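Side-chain contacts in heterodimeric restriction endonuclease R.BspD6I small subunit (Bacillus sp., PDB 2P14), which serves as the catalytic small subunit of a heterodimeric type IIS restriction endonuclease, probably cutting DNA in complex with a site-specific nickase subunit: residues 79-82 and 83-87; 132-135 and 136-139; 178-181 and 182-186. All blocks are in the same frame, centred on the assembly; numbering follows the deposited sequence. Where two conformers were deposited one is given.

Contact 1: 79-82 and 83-87; sequences GEKQ and LDYEG
The ring of Tyr85 lies beside the side chain of Lys81, one helical turn back, and the two run the same way out from the helix. Over one face sits CB of Lys81, 4.1 Å from the ring centroid of Tyr85 and 17° off the normal, offset toward the rim: a CH-pi contact. Further out the lysine follows the ring instead of leaving it, with CE of Lys81 3.7 Å from CE2 of Tyr85. At the far end of the ring NZ of Lys81 donates a hydrogen bond to OH of Tyr85 over 2.8 Å. The bends that make this possible fall late in the lysine, at chi3 (87°) and chi4 (81°), and they fold the ammonium group back to the phenol oxygen. On the backbone side, CG of Tyr85 comes within 3.2 Å of O of Lys81, the carbonyl that also accepts the bond from Tyr85 N. The CH-pi contact and the NZ bond together probably limit how the ring and the lysine chain can turn on this exposed surface.

Gln82 and Glu86 face strand 104-110 instead. Gln82 has CG anti to its backbone N and an extended chain, which carries the buried amide to several backbone partners: NE2 donates to the carbonyls of Thr77 and Ser112, and OE1 accepts from the N-H of Asp114. The backbone O of Gln82 takes the N-H of Glu86, N to O 2.9 Å, and the Glu86 carboxylate is hydrogen-bonded through OE2 to Ser75. Phe108 and Phe117 pack against both Gln82 and Glu86. This is the first part of helix 80-98, the crossover helix joining parallel strands 69-75 and 104-110 of the mixed sheet, a beta-alpha-beta unit consistent with the PD-(D/E)XK nuclease fold of the family.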
loop_
_atom_site.group_PDB
_atom_site.type_symbol
_atom_site.label_atom_id
_atom_site.label_comp_id
_atom_site.label_asym_id
_atom_site.label_seq_id
_atom_site.Cartn_x
_atom_site.Cartn_y
_atom_site.Cartn_z
ATOM N N GLY A 79 11.484 9.063 7.334
ATOM C CA GLY A 79 12.110 9.223 8.648
ATOM C C GLY A 79 11.123 9.046 9.795
ATOM O O GLY A 79 10.061 8.438 9.625
ATOM N N GLU A 80 11.489 9.538 10.981
ATOM C CA GLU A 80 10.599 9.406 12.140
ATOM C C GLU A 80 9.239 10.085 11.963
ATOM O O GLU A 80 8.278 9.656 12.595
ATOM C CB GLU A 80 11.277 9.876 13.432
ATOM C CG GLU A 80 11.770 8.741 14.362
ATOM C CD GLU A 80 10.936 8.604 15.634
ATOM O OE1 GLU A 80 10.833 9.600 16.393
ATOM O OE2 GLU A 80 10.388 7.503 15.885
ATOM N N LYS A 81 9.148 11.098 11.102
ATOM C CA LYS A 81 7.857 11.713 10.786
ATOM C C LYS A 81 6.907 10.705 10.121
ATOM O O LYS A 81 5.686 10.868 10.183
ATOM C CB LYS A 81 8.009 12.956 9.921
ATOM C CG LYS A 81 8.608 14.154 10.660
ATOM C CD LYS A 81 9.302 15.074 9.665
ATOM C CE LYS A 81 8.357 16.074 9.064
ATOM N NZ LYS A 81 8.138 17.232 9.985
ATOM N N GLN A 82 7.450 9.668 9.490
ATOM C CA GLN A 82 6.577 8.642 8.934
ATOM C C GLN A 82 5.798 7.931 10.052
ATOM O O GLN A 82 4.584 7.720 9.938
ATOM C CB GLN A 82 7.400 7.663 8.100
ATOM C CG GLN A 82 6.589 6.624 7.372
ATOM C CD GLN A 82 7.495 5.743 6.584
ATOM O OE1 GLN A 82 7.961 4.728 7.074
ATOM N NE2 GLN A 82 7.732 6.108 5.343
ATOM N N LEU A 83 6.501 7.567 11.128
ATOM C CA LEU A 83 5.836 7.055 12.307
ATOM C C LEU A 83 4.841 8.044 12.915
ATOM O O LEU A 83 3.667 7.710 13.119
ATOM C CB LEU A 83 6.838 6.587 13.368
ATOM C CG LEU A 83 6.162 6.171 14.679
ATOM C CD1 LEU A 83 5.283 4.960 14.526
ATOM C CD2 LEU A 83 7.235 5.924 15.734
ATOM N N ASP A 84 5.310 9.271 13.160
ATOM C CA ASP A 84 4.485 10.272 13.828
ATOM C C ASP A 84 3.227 10.593 13.030
ATOM O O ASP A 84 2.154 10.783 13.620
ATOM C CB ASP A 84 5.257 11.577 14.021
ATOM C CG ASP A 84 6.493 11.427 14.899
ATOM O OD1 ASP A 84 6.688 10.365 15.552
ATOM O OD2 ASP A 84 7.278 12.412 14.934
ATOM N N TYR A 85 3.350 10.674 11.701
ATOM C CA TYR A 85 2.232 11.107 10.848
ATOM C C TYR A 85 1.311 9.966 10.387
ATOM O O TYR A 85 0.094 10.179 10.154
ATOM C CB TYR A 85 2.709 11.951 9.640
ATOM C CG TYR A 85 3.503 13.223 9.990
ATOM C CD1 TYR A 85 3.610 13.663 11.307
ATOM C CD2 TYR A 85 4.113 13.985 8.991
ATOM C CE1 TYR A 85 4.343 14.797 11.640
ATOM C CE2 TYR A 85 4.829 15.139 9.309
ATOM C CZ TYR A 85 4.946 15.526 10.633
ATOM O OH TYR A 85 5.635 16.671 11.003
ATOM N N GLU A 86 1.855 8.754 10.264
ATOM C CA GLU A 86 1.089 7.668 9.629
ATOM C C GLU A 86 0.837 6.464 10.528
ATOM O O GLU A 86 -0.066 5.686 10.256
ATOM C CB GLU A 86 1.792 7.138 8.358
ATOM C CG GLU A 86 2.235 8.201 7.328
ATOM C CD GLU A 86 1.099 8.906 6.595
ATOM O OE1 GLU A 86 -0.042 8.439 6.663
ATOM O OE2 GLU A 86 1.374 9.916 5.907
ATOM N N GLY A 87 1.683 6.257 11.538
ATOM C CA GLY A 87 1.614 5.001 12.305
ATOM C C GLY A 87 0.232 4.711 12.872
ATOM O O GLY A 87 -0.321 3.608 12.697
#

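Contact 2: 132-135 and 136-139; sequences PLTV and DQFK
Gln137 folds back over Thr134, and its side chain can be followed along the threonine. CB of Gln137 lies 3.5 Å from OG1 of Thr134. CG of Gln137, turned beside the backbone N, comes closer still to OG1 of Thr134, at 3.2 Å, and the amide carbon CD follows at 3.3 Å from the same oxygen. OE1 of Gln137 then reaches the backbone: it accepts from N of Thr134 at 2.9 Å with an almost straight N-H...O angle of 167°, although the donor stands above the amide plane, 50° out of it. A water adds a second grip, donating to OE1 of Gln137 at 2.8 Å and also to O of Pro132. The other tip atom, NE2, turns to OE1 of Glu182 on helix 174-184, so both polar ends of this buried amide are engaged.

Thr134 answers in kind. With chi1 at 66°, its OG1 sits between backbone N and carbonyl carbon, and there OG1 of Thr134 accepts from N of Gln137 at 3.1 Å. Side chain to backbone in both directions makes a capping box, with Thr134 as N-cap. The first turn closes behind it through the backbone bonds from Phe138 N to Thr134 O and from Lys139 N to Val135 O. The side chains of Leu133 and Phe138 cross at about a right angle, Leu133 CD1 4.1 Å from Phe138 CD1. Lys139 sends NZ to a salt bridge with Glu9.

The box marks the point where strand 130-134, an edge strand of the sheet within this chain, passes directly into helix 135-146. Leu133 and Phe138 both meet Leu107 on the adjacent strand 104-110; Val135 and Phe138 also lean on helix 17-32, and Pro132 and Leu133 on helix 174-184.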
loop_
_atom_site.group_PDB
_atom_site.type_symbol
_atom_site.label_atom_id
_atom_site.label_comp_id
_atom_site.label_asym_id
_atom_site.label_seq_id
_atom_site.Cartn_x
_atom_site.Cartn_y
_atom_site.Cartn_z
ATOM N N PRO A 132 4.734 -3.101 4.487
ATOM C CA PRO A 132 5.307 -1.857 3.962
ATOM C C PRO A 132 6.149 -2.129 2.730
ATOM O O PRO A 132 7.017 -3.021 2.771
ATOM C CB PRO A 132 6.221 -1.371 5.114
ATOM C CG PRO A 132 6.742 -2.703 5.693
ATOM C CD PRO A 132 5.609 -3.714 5.514
ATOM N N LEU A 133 5.925 -1.362 1.658
ATOM C CA LEU A 133 6.732 -1.460 0.450
ATOM C C LEU A 133 7.256 -0.086 0.081
ATOM O O LEU A 133 6.530 0.925 0.204
ATOM C CB LEU A 133 5.918 -2.006 -0.724
ATOM C CG LEU A 133 5.370 -3.437 -0.642
ATOM C CD1 LEU A 133 4.675 -3.832 -1.959
ATOM C CD2 LEU A 133 6.456 -4.458 -0.291
ATOM N N THR A 134 8.489 -0.037 -0.427
ATOM C CA THR A 134 8.930 1.186 -1.091
ATOM C C THR A 134 8.332 1.229 -2.484
ATOM O O THR A 134 7.904 0.202 -3.043
ATOM C CB THR A 134 10.446 1.276 -1.226
ATOM O OG1 THR A 134 10.875 0.240 -2.119
ATOM C CG2 THR A 134 11.106 1.164 0.140
ATOM N N VAL A 135 8.353 2.410 -3.089
ATOM C CA VAL A 135 7.894 2.522 -4.468
ATOM C C VAL A 135 8.669 1.585 -5.428
ATOM O O VAL A 135 8.072 0.939 -6.292
ATOM C CB VAL A 135 7.952 3.991 -4.936
ATOM C CG1 VAL A 135 7.575 4.099 -6.421
ATOM C CG2 VAL A 135 7.003 4.817 -4.090
ATOM N N ASP A 136 9.985 1.484 -5.230
ATOM C CA ASP A 136 10.798 0.631 -6.093
ATOM C C ASP A 136 10.420 -0.843 -5.937
ATOM O O ASP A 136 10.335 -1.575 -6.915
ATOM C CB ASP A 136 12.287 0.853 -5.805
ATOM C CG ASP A 136 12.782 2.241 -6.254
ATOM O OD1 ASP A 136 12.234 2.799 -7.242
ATOM O OD2 ASP A 136 13.740 2.772 -5.626
ATOM N N GLN A 137 10.122 -1.248 -4.711
ATOM C CA GLN A 137 9.663 -2.615 -4.457
ATOM C C GLN A 137 8.293 -2.874 -5.079
ATOM O O GLN A 137 8.055 -3.931 -5.658
ATOM C CB GLN A 137 9.597 -2.878 -2.945
ATOM C CG GLN A 137 10.984 -2.934 -2.301
ATOM C CD GLN A 137 10.946 -2.783 -0.810
ATOM O OE1 GLN A 137 9.898 -2.521 -0.200
ATOM N NE2 GLN A 137 12.119 -2.945 -0.186
ATOM N N PHE A 138 7.390 -1.909 -4.951
ATOM C CA PHE A 138 6.054 -2.054 -5.499
ATOM C C PHE A 138 6.108 -2.138 -7.028
ATOM O O PHE A 138 5.381 -2.951 -7.635
ATOM C CB PHE A 138 5.221 -0.854 -5.032
ATOM C CG PHE A 138 3.793 -0.888 -5.486
ATOM C CD1 PHE A 138 2.976 -1.980 -5.174
ATOM C CD2 PHE A 138 3.251 0.191 -6.212
ATOM C CE1 PHE A 138 1.616 -2.006 -5.580
ATOM C CE2 PHE A 138 1.925 0.178 -6.613
ATOM C CZ PHE A 138 1.118 -0.908 -6.315
ATOM N N LYS A 139 6.954 -1.310 -7.649
ATOM C CA LYS A 139 7.090 -1.390 -9.113
ATOM C C LYS A 139 7.584 -2.768 -9.515
ATOM O O LYS A 139 7.076 -3.361 -10.479
ATOM C CB LYS A 139 8.092 -0.387 -9.642
ATOM C CG LYS A 139 7.728 1.054 -9.560
ATOM C CD LYS A 139 8.871 1.749 -10.262
ATOM C CE LYS A 139 8.706 3.210 -10.312
ATOM N NZ LYS A 139 9.831 3.815 -11.104
HETATM O O HOH W 1 9.733 -2.560 2.567
#

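Contact 3: 178-181 and 182-186; sequences LTFI and EYNLK
Residues 178-184 form the last turns of helix 174-184, with regular bonds such as that from Asn184 N to Phe180 O at 2.9 Å, and the series ends with Leu185 N on Ile181 O at 2.8 Å as Leu185 leaves helical geometry. On one side Phe180 has its CG anti to the backbone N (chi1 175°), and one face of its ring lies against the Asn184 carboxamide, the two planes turned 48° apart; Asn184 has two conformers, so the detail at its amide is doubtful. The ring also makes a cation-pi contact with Arg166 and touches Lys163 of helix 154-165. Replacing Phe180 by an alanine would probably cost Arg166 its cation-pi partner and open a gap beside the Asn184 side chain. As the C-terminal helix of the chain, this element packs on the sheet edge and helix 135-146 through the side chains that face inward. Ile181 and Leu185 lie side by side, CG2 of Ile181 4.2 Å from CD1 of Leu185, and both press on Leu133. Leu185 reaches Leu141 and Leu164 as well, while at the surface Thr179 OG1 is hydrogen-bonded to the carbonyl O of Glu175.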
loop_
_atom_site.group_PDB
_atom_site.type_symbol
_atom_site.label_atom_id
_atom_site.label_comp_id
_atom_site.label_asym_id
_atom_site.label_seq_id
_atom_site.Cartn_x
_atom_site.Cartn_y
_atom_site.Cartn_z
ATOM N N LEU A 178 12.506 -5.965 7.079
ATOM C CA LEU A 178 12.672 -5.091 5.932
ATOM C C LEU A 178 13.738 -5.634 4.955
ATOM O O LEU A 178 13.616 -5.492 3.726
ATOM C CB LEU A 178 12.996 -3.662 6.353
ATOM C CG LEU A 178 11.940 -2.885 7.150
ATOM C CD1 LEU A 178 12.425 -1.421 7.380
ATOM C CD2 LEU A 178 10.525 -2.940 6.486
ATOM N N THR A 179 14.784 -6.255 5.497
ATOM C CA THR A 179 15.775 -6.936 4.654
ATOM C C THR A 179 15.145 -8.034 3.805
ATOM O O THR A 179 15.415 -8.142 2.616
ATOM C CB THR A 179 16.918 -7.513 5.505
ATOM O OG1 THR A 179 17.544 -6.425 6.223
ATOM C CG2 THR A 179 17.964 -8.236 4.614
ATOM N N PHE A 180 14.238 -8.787 4.406
ATOM C CA PHE A 180 13.592 -9.865 3.670
ATOM C C PHE A 180 12.777 -9.328 2.502
ATOM O O PHE A 180 12.771 -9.892 1.403
ATOM C CB PHE A 180 12.700 -10.685 4.602
ATOM C CG PHE A 180 11.925 -11.737 3.895
ATOM C CD1 PHE A 180 12.511 -12.977 3.634
ATOM C CD2 PHE A 180 10.600 -11.504 3.476
ATOM C CE1 PHE A 180 11.813 -13.950 2.949
ATOM C CE2 PHE A 180 9.893 -12.487 2.812
ATOM C CZ PHE A 180 10.496 -13.716 2.550
ATOM N N ILE A 181 12.047 -8.243 2.744
ATOM C CA ILE A 181 11.218 -7.675 1.680
ATOM C C ILE A 181 12.067 -7.199 0.516
ATOM O O ILE A 181 11.802 -7.538 -0.657
ATOM C CB ILE A 181 10.342 -6.552 2.252
ATOM C CG1 ILE A 181 9.364 -7.128 3.264
ATOM C CG2 ILE A 181 9.567 -5.849 1.131
ATOM C CD1 ILE A 181 8.523 -6.064 4.007
ATOM N N GLU A 182 13.113 -6.458 0.851
ATOM C CA GLU A 182 14.037 -5.964 -0.152
ATOM C C GLU A 182 14.629 -7.125 -0.928
ATOM O O GLU A 182 14.604 -7.100 -2.154
ATOM C CB GLU A 182 15.114 -5.090 0.489
ATOM C CG GLU A 182 16.141 -4.560 -0.504
ATOM C CD GLU A 182 15.595 -3.567 -1.536
ATOM O OE1 GLU A 182 14.486 -3.010 -1.373
ATOM O OE2 GLU A 182 16.300 -3.333 -2.543
ATOM N N TYR A 183 15.108 -8.149 -0.219
ATOM C CA TYR A 183 15.783 -9.285 -0.858
ATOM C C TYR A 183 14.857 -9.990 -1.833
ATOM O O TYR A 183 15.262 -10.343 -2.944
ATOM C CB TYR A 183 16.243 -10.254 0.216
ATOM C CG TYR A 183 17.063 -11.419 -0.329
ATOM C CD1 TYR A 183 18.423 -11.259 -0.562
ATOM C CD2 TYR A 183 16.493 -12.660 -0.570
ATOM C CE1 TYR A 183 19.187 -12.284 -1.064
ATOM C CE2 TYR A 183 17.249 -13.705 -1.076
ATOM C CZ TYR A 183 18.598 -13.507 -1.306
ATOM O OH TYR A 183 19.392 -14.519 -1.789
ATOM N N ASN A 184 13.623 -10.218 -1.392
ATOM C CA ASN A 184 12.619 -10.849 -2.250
ATOM C C ASN A 184 12.217 -9.981 -3.435
ATOM O O ASN A 184 12.022 -10.495 -4.549
ATOM C CB ASN A 184 11.415 -11.277 -1.431
ATOM C CG ASN A 184 11.690 -12.508 -0.603
ATOM O OD1 ASN A 184 12.766 -12.662 -0.030
ATOM N ND2 ASN A 184 10.706 -13.403 -0.531
ATOM N N LEU A 185 12.137 -8.667 -3.233
ATOM C CA LEU A 185 11.761 -7.718 -4.298
ATOM C C LEU A 185 12.954 -6.834 -4.758
ATOM O O LEU A 185 13.773 -7.276 -5.571
ATOM C CB LEU A 185 10.520 -6.887 -3.898
ATOM C CG LEU A 185 9.206 -7.546 -3.433
ATOM C CD1 LEU A 185 8.306 -6.494 -2.808
ATOM C CD2 LEU A 185 8.439 -8.285 -4.543
ATOM N N LYS A 186 13.063 -5.610 -4.237
ATOM C CA LYS A 186 14.179 -4.695 -4.535
ATOM C C LYS A 186 13.721 -3.288 -4.980
ATOM O O LYS A 186 13.333 -3.034 -6.120
ATOM C CB LYS A 186 15.164 -5.278 -5.563
ATOM C CG LYS A 186 16.347 -6.061 -5.012
ATOM C CD LYS A 186 16.236 -7.532 -5.350
ATOM C CE LYS A 186 17.540 -8.099 -5.904
ATOM N NZ LYS A 186 18.362 -8.776 -4.852
#

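Along the chain the three contacts come strictly in series; none nests in or crosses another, and each closes only a local turn. Contact 1 comes first, where the chain leaves strand 69-75 and enters helix 80-98; it stands apart, its centre about 17 Å from that of contact 2 and 21 Å from that of contact 3. Contact 2 follows at the junction of strand 130-134 with helix 135-146. Contact 3, in the C-terminal helix 174-184, comes back against it: the centres are about 10 Å apart, and CG2 of Ile181 packs 3.7 Å from CD2 of Leu133. The later two contacts thus tie the C-terminal helix to the sheet edge.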